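Local coordinates for protein oxidoreductase, short chain dehydrogenase/reductase family (Burkholderia thailandensis, PDB 5WJS) that binds NADH in a Rossmann-type fold and probably works as an oxidoreductase of the short-chain dehydrogenase/reductase family, its substrate not established, at residues V67-Q72 and A92-D97; G165-N170 and G208-T213. All coordinates share one frame; numbering follows the deposited sequence.

Contact 1: V67-Q72 and A92-D97; sequences VDLDEQ and ACDLTD. With NAI (1,4-dihydronicotinamide adenine dinucleotide), chain C.
The adenosine pocket for NADH is built where Leu69 packs against Asp94 and Val67 against Cys93, at the C-terminal ends of two neighbouring parallel strands. Leu69 CD2 rests 3.8 Å from Asp94 CB, while its CG and CD1 lie over one face of the adenine. In one of its two conformers, Leu95 places CG under the opposite face, offset toward C2A of the cofactor, and CD2 against Val67 CG2. Cys93 SG meets Val67 CB at 3.9 Å. One backbone bond ties the segments, from Cys93 N to Asp68 O at 3.1 Å, with the donor standing well above the carbonyl plane.

In the Rossmann fold an acid at the end of the second strand typically receives the adenosine ribose, and Asp68 does so here. OD2 accepts from ribose O3B at 2.7 Å; the bond from O2B to OD1 is modelled so short that its exact length is doubtful. An Asx turn, in which Asp70 N binds OD1, and a bond from Ala46 N to OD2 steady the carboxylate.

Two bonds pick out N1A and N6A of the adenine. Leu95 N gives a nearly straight bond (165°) to N1A at 3.1 Å. N6A donates to Asp94 OD2 at 2.8 Å. Asp94 CG, anti to the backbone N (chi1 -175°), brings OD2 forward to Thr96, closing an Asx turn with Thr96 N; Thr96 OG1 arrives from above the carboxylate plane, on the same face as N.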
# COMPACT_ATOMS: atom_id res chain seq x y z
N VAL A 67 5.57 8.08 22.57
CA VAL A 67 4.93 8.73 23.70
C VAL A 67 3.62 8.02 24.00
O VAL A 67 3.02 7.40 23.12
CB VAL A 67 4.69 10.24 23.45
CG1 VAL A 67 6.00 10.93 23.16
CG2 VAL A 67 3.69 10.46 22.30
N ASP A 68 3.19 8.11 25.26
CA ASP A 68 1.95 7.50 25.72
C ASP A 68 1.66 7.96 27.14
O ASP A 68 2.55 8.45 27.85
CB ASP A 68 2.04 5.96 25.67
CG ASP A 68 0.69 5.31 25.43
OD1 ASP A 68 -0.14 5.29 26.36
OD2 ASP A 68 0.45 4.82 24.30
N LEU A 69 0.40 7.80 27.54
CA LEU A 69 0.01 7.98 28.94
C LEU A 69 0.33 6.76 29.78
O LEU A 69 0.60 6.90 30.98
CB LEU A 69 -1.49 8.26 29.04
CG LEU A 69 -1.95 9.72 29.05
CD1 LEU A 69 -3.46 9.78 29.14
CD2 LEU A 69 -1.28 10.49 30.20
N ASP A 70 0.32 5.58 29.17
CA ASP A 70 0.37 4.31 29.89
C ASP A 70 1.82 3.95 30.17
O ASP A 70 2.46 3.22 29.42
CB ASP A 70 -0.32 3.23 29.05
CG ASP A 70 -0.44 1.92 29.79
OD1 ASP A 70 0.20 1.75 30.84
OD2 ASP A 70 -1.18 1.05 29.31
N GLU A 71 2.34 4.45 31.29
CA GLU A 71 3.77 4.31 31.58
C GLU A 71 4.15 2.87 31.90
O GLU A 71 5.23 2.41 31.49
CB GLU A 71 4.16 5.21 32.75
CG GLU A 71 3.80 6.64 32.51
CD GLU A 71 4.57 7.58 33.38
OE1 GLU A 71 3.97 8.55 33.87
OE2 GLU A 71 5.79 7.34 33.57
N GLN A 72 3.32 2.15 32.65
CA GLN A 72 3.67 0.77 32.98
C GLN A 72 3.83 -0.06 31.71
O GLN A 72 4.86 -0.71 31.50
CB GLN A 72 2.62 0.16 33.91
N ALA A 92 6.73 9.96 28.56
CA ALA A 92 5.32 10.01 28.89
C ALA A 92 4.74 11.38 28.57
O ALA A 92 5.40 12.40 28.77
CB ALA A 92 5.11 9.70 30.37
N CYS A 93 3.51 11.40 28.05
CA CYS A 93 2.76 12.66 28.02
C CYS A 93 1.30 12.37 27.70
O CYS A 93 0.97 11.31 27.16
CB CYS A 93 3.32 13.66 27.00
SG CYS A 93 3.02 13.22 25.30
N ASP A 94 0.45 13.32 28.07
CA ASP A 94 -0.95 13.35 27.65
C ASP A 94 -1.01 14.22 26.39
O ASP A 94 -0.85 15.44 26.47
CB ASP A 94 -1.83 13.93 28.75
CG ASP A 94 -3.32 13.87 28.42
OD1 ASP A 94 -4.13 13.71 29.36
OD2 ASP A 94 -3.68 13.94 27.24
N LEU A 95 -1.26 13.60 25.25
CA LEU A 95 -1.31 14.25 23.94
C LEU A 95 -2.46 15.22 23.78
O LEU A 95 -2.54 15.88 22.75
CB LEU A 95 -1.43 13.19 22.85
CG LEU A 95 -0.30 12.18 22.68
CD1 LEU A 95 -0.54 11.32 21.48
CD2 LEU A 95 0.98 12.92 22.50
N THR A 96 -3.42 15.24 24.71
CA THR A 96 -4.43 16.30 24.61
C THR A 96 -3.90 17.64 25.10
O THR A 96 -4.57 18.66 24.91
CB THR A 96 -5.71 15.94 25.38
OG1 THR A 96 -5.46 15.95 26.79
CG2 THR A 96 -6.25 14.56 24.94
N ASP A 97 -2.72 17.64 25.72
CA ASP A 97 -2.04 18.85 26.19
C ASP A 97 -0.91 19.13 25.20
O ASP A 97 0.10 18.43 25.19
CB ASP A 97 -1.50 18.61 27.60
CG ASP A 97 -0.74 19.81 28.19
OD1 ASP A 97 -0.40 20.76 27.47
OD2 ASP A 97 -0.49 19.78 29.41
PA NAI C . -6.04 1.87 21.69
O1A NAI C . -7.09 2.73 22.35
O2A NAI C . -6.15 0.39 22.04
O5B NAI C . -4.54 2.39 22.15
C5B NAI C . -4.22 3.76 21.99
C4B NAI C . -2.79 3.94 22.63
O4B NAI C . -2.57 5.48 22.65
C3B NAI C . -2.79 3.54 23.83
O3B NAI C . -1.51 2.93 24.25
C2B NAI C . -3.05 4.90 24.75
O2B NAI C . -2.44 4.69 26.04
C1B NAI C . -2.54 5.90 24.12
N9A NAI C . -3.49 7.01 24.32
C8A NAI C . -4.81 7.21 24.28
N7A NAI C . -5.03 8.49 24.63
C5A NAI C . -3.84 9.05 24.90
C6A NAI C . -3.54 10.33 25.32
N6A NAI C . -4.15 11.65 25.65
N1A NAI C . -2.28 10.69 25.52
C2A NAI C . -1.27 9.78 25.34
N3A NAI C . -1.57 8.50 24.93
C4A NAI C . -2.87 8.15 24.72
O3 NAI C . -6.10 2.12 20.06
PN NAI C . -5.77 0.98 18.95
O1N NAI C . -4.45 0.31 19.23
O2N NAI C . -6.85 -0.01 18.89
O5D NAI C . -5.73 1.75 17.43
C5D NAI C . -4.58 2.50 17.07
C4D NAI C . -4.98 3.42 15.87
O4D NAI C . -5.66 2.72 14.96
C3D NAI C . -5.94 4.46 16.38
O3D NAI C . -5.62 5.67 15.83
C2D NAI C . -7.34 3.97 15.93
O2D NAI C . -8.32 5.10 15.80
C1D NAI C . -7.10 3.38 14.80
N1N NAI C . -8.08 2.31 14.53
C2N NAI C . -7.94 1.01 15.19
C3N NAI C . -9.03 -0.07 15.00
C7N NAI C . -8.91 -1.40 15.79
O7N NAI C . -9.71 -2.25 15.64
N7N NAI C . -7.77 -1.58 16.74
C4N NAI C . -10.17 0.10 13.96
C5N NAI C . -9.97 1.34 13.04
C6N NAI C . -9.20 2.54 13.62

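Contact 2: G165-N170 and G208-T213; sequences GGSIVN and GIRVNT
Ile168 packs against both Ile209 and Val211 where strands 166-170 and 209-213 run parallel, their axes 4.6 Å apart and 13° from parallel. Five backbone hydrogen bonds join them, from Gly166 N to Gly208 O at one end to Asn170 N and Asn212 O, a straight 2.8 Å bond, at the other.

On the face of Ile168 and Val211, the two branches of Ile168 divide the work. CG1 stands anti to the carbonyl carbon and carries CD1 to within 4.0 Å of Ile209 CG2, whereas CG2 meets Val211 CG1 at 4.2 Å, the side chains of Ile168 and Val211 lying side by side and pointing the same way. That same Val211 methyl meets Asn170 ND2 at 3.6 Å. The amide of Asn170 is fixed by outside partners, OD1 accepting from Asn120 and ND2 bonding Thr197 OG1, which also bonds Thr213 OG1. Helix 184-204 packs over this face through Val193, Leu200 and Leu204.

On the opposite face, with Ser167, Val169 and Asn212, Arg210 bends at chi2 (145°) and chi3 (-107°), folding its guanidinium back over strand 166-170. Ser167 CB lies 4.0 Å above the guanidinium plane, offset toward its rim, and NH1 donates to Ala261 O. Farther along, a water bridges the strands: it donates to Ser167 OG and to Ile168 O (2.8 Å), and accepts from Asn212 ND2. Ser167 OG is also bonded to Leu259 O, and Asn212 OD1 accepts from Gln270 N, linking this face to helix 249-260 and the chain beyond it. Two parallel neighbours connected through a helix that packs on one face form the beta-alpha-beta crossover repeated throughout the Rossmann fold.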
# COMPACT_ATOMS: atom_id res chain seq x y z
N GLY A 165 13.53 15.12 3.24
CA GLY A 165 12.31 14.36 3.04
C GLY A 165 11.94 13.60 4.30
O GLY A 165 12.61 13.68 5.32
N GLY A 166 10.84 12.86 4.20
CA GLY A 166 10.34 12.12 5.34
C GLY A 166 8.98 11.53 5.03
O GLY A 166 8.44 11.67 3.93
N SER A 167 8.42 10.88 6.05
CA SER A 167 7.14 10.20 5.89
C SER A 167 6.31 10.39 7.15
O SER A 167 6.78 10.15 8.26
CB SER A 167 7.34 8.70 5.59
OG SER A 167 6.12 8.06 5.29
N ILE A 168 5.06 10.82 6.97
CA ILE A 168 4.13 11.01 8.07
C ILE A 168 2.96 10.07 7.84
O ILE A 168 2.35 10.08 6.76
CB ILE A 168 3.68 12.47 8.18
CG1 ILE A 168 4.90 13.35 8.52
CG2 ILE A 168 2.55 12.62 9.21
CD1 ILE A 168 4.68 14.86 8.41
N VAL A 169 2.69 9.19 8.80
CA VAL A 169 1.62 8.20 8.67
C VAL A 169 0.57 8.56 9.71
O VAL A 169 0.83 8.54 10.92
CB VAL A 169 2.14 6.76 8.85
CG1 VAL A 169 0.99 5.75 8.84
CG2 VAL A 169 3.16 6.40 7.75
N ASN A 170 -0.62 8.93 9.24
CA ASN A 170 -1.73 9.30 10.11
C ASN A 170 -2.71 8.13 10.21
O ASN A 170 -3.09 7.56 9.19
CB ASN A 170 -2.44 10.54 9.57
CG ASN A 170 -1.53 11.76 9.52
OD1 ASN A 170 -0.62 11.91 10.33
ND2 ASN A 170 -1.80 12.67 8.57
N GLY A 208 9.83 16.74 -0.32
CA GLY A 208 10.05 15.31 -0.23
C GLY A 208 9.38 14.64 0.95
O GLY A 208 9.74 13.50 1.29
N ILE A 209 8.42 15.30 1.58
CA ILE A 209 7.69 14.73 2.71
C ILE A 209 6.40 14.10 2.20
O ILE A 209 5.55 14.78 1.63
CB ILE A 209 7.37 15.81 3.76
CG1 ILE A 209 8.66 16.41 4.30
CG2 ILE A 209 6.50 15.24 4.87
CD1 ILE A 209 8.46 17.74 5.06
N ARG A 210 6.27 12.78 2.38
CA ARG A 210 5.01 12.11 2.10
C ARG A 210 4.11 12.12 3.33
O ARG A 210 4.57 12.04 4.47
CB ARG A 210 5.21 10.67 1.66
CG ARG A 210 6.18 10.48 0.53
CD ARG A 210 6.90 9.18 0.78
NE ARG A 210 8.26 9.37 1.20
CZ ARG A 210 9.02 8.44 1.78
NH1 ARG A 210 8.54 7.23 2.06
NH2 ARG A 210 10.26 8.74 2.08
N VAL A 211 2.81 12.22 3.08
CA VAL A 211 1.80 12.16 4.13
C VAL A 211 0.70 11.21 3.65
O VAL A 211 0.15 11.40 2.56
CB VAL A 211 1.22 13.55 4.47
CG1 VAL A 211 0.36 13.47 5.74
CG2 VAL A 211 2.34 14.59 4.62
N ASN A 212 0.41 10.19 4.45
CA ASN A 212 -0.57 9.18 4.09
C ASN A 212 -1.43 8.87 5.31
O ASN A 212 -0.99 9.02 6.45
CB ASN A 212 0.09 7.89 3.59
CG ASN A 212 0.77 8.06 2.26
OD1 ASN A 212 0.10 8.28 1.24
ND2 ASN A 212 2.11 7.95 2.24
N THR A 213 -2.67 8.46 5.04
CA THR A 213 -3.55 7.92 6.07
C THR A 213 -3.49 6.40 6.01
O THR A 213 -3.68 5.80 4.94
CB THR A 213 -4.99 8.40 5.89
OG1 THR A 213 -5.00 9.83 5.86
CG2 THR A 213 -5.87 7.92 7.07
O HOH W 1 3.32 8.37 4.77

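Contact 1 and contact 2 sit in different halves of one seven-stranded parallel sheet with strand order 3-2-1-4-5-6-7. Contact 1 lies at the ends of strands 63-68 and 89-92, the latter outermost; contact 2 joins strands 166-171 and 209-216, with strands 39-43 and 117-120 between the two pairs. Their centres are 23 Å apart and their nearest atoms about 11 Å, so they do not touch. They follow in series along the chain, the first closing before the second opens. NADH binds directly at contact 1, whereas contact 2 pairs the two strands connected by helix 184-204, which carries the NADH-binding Tyr186 and Lys190.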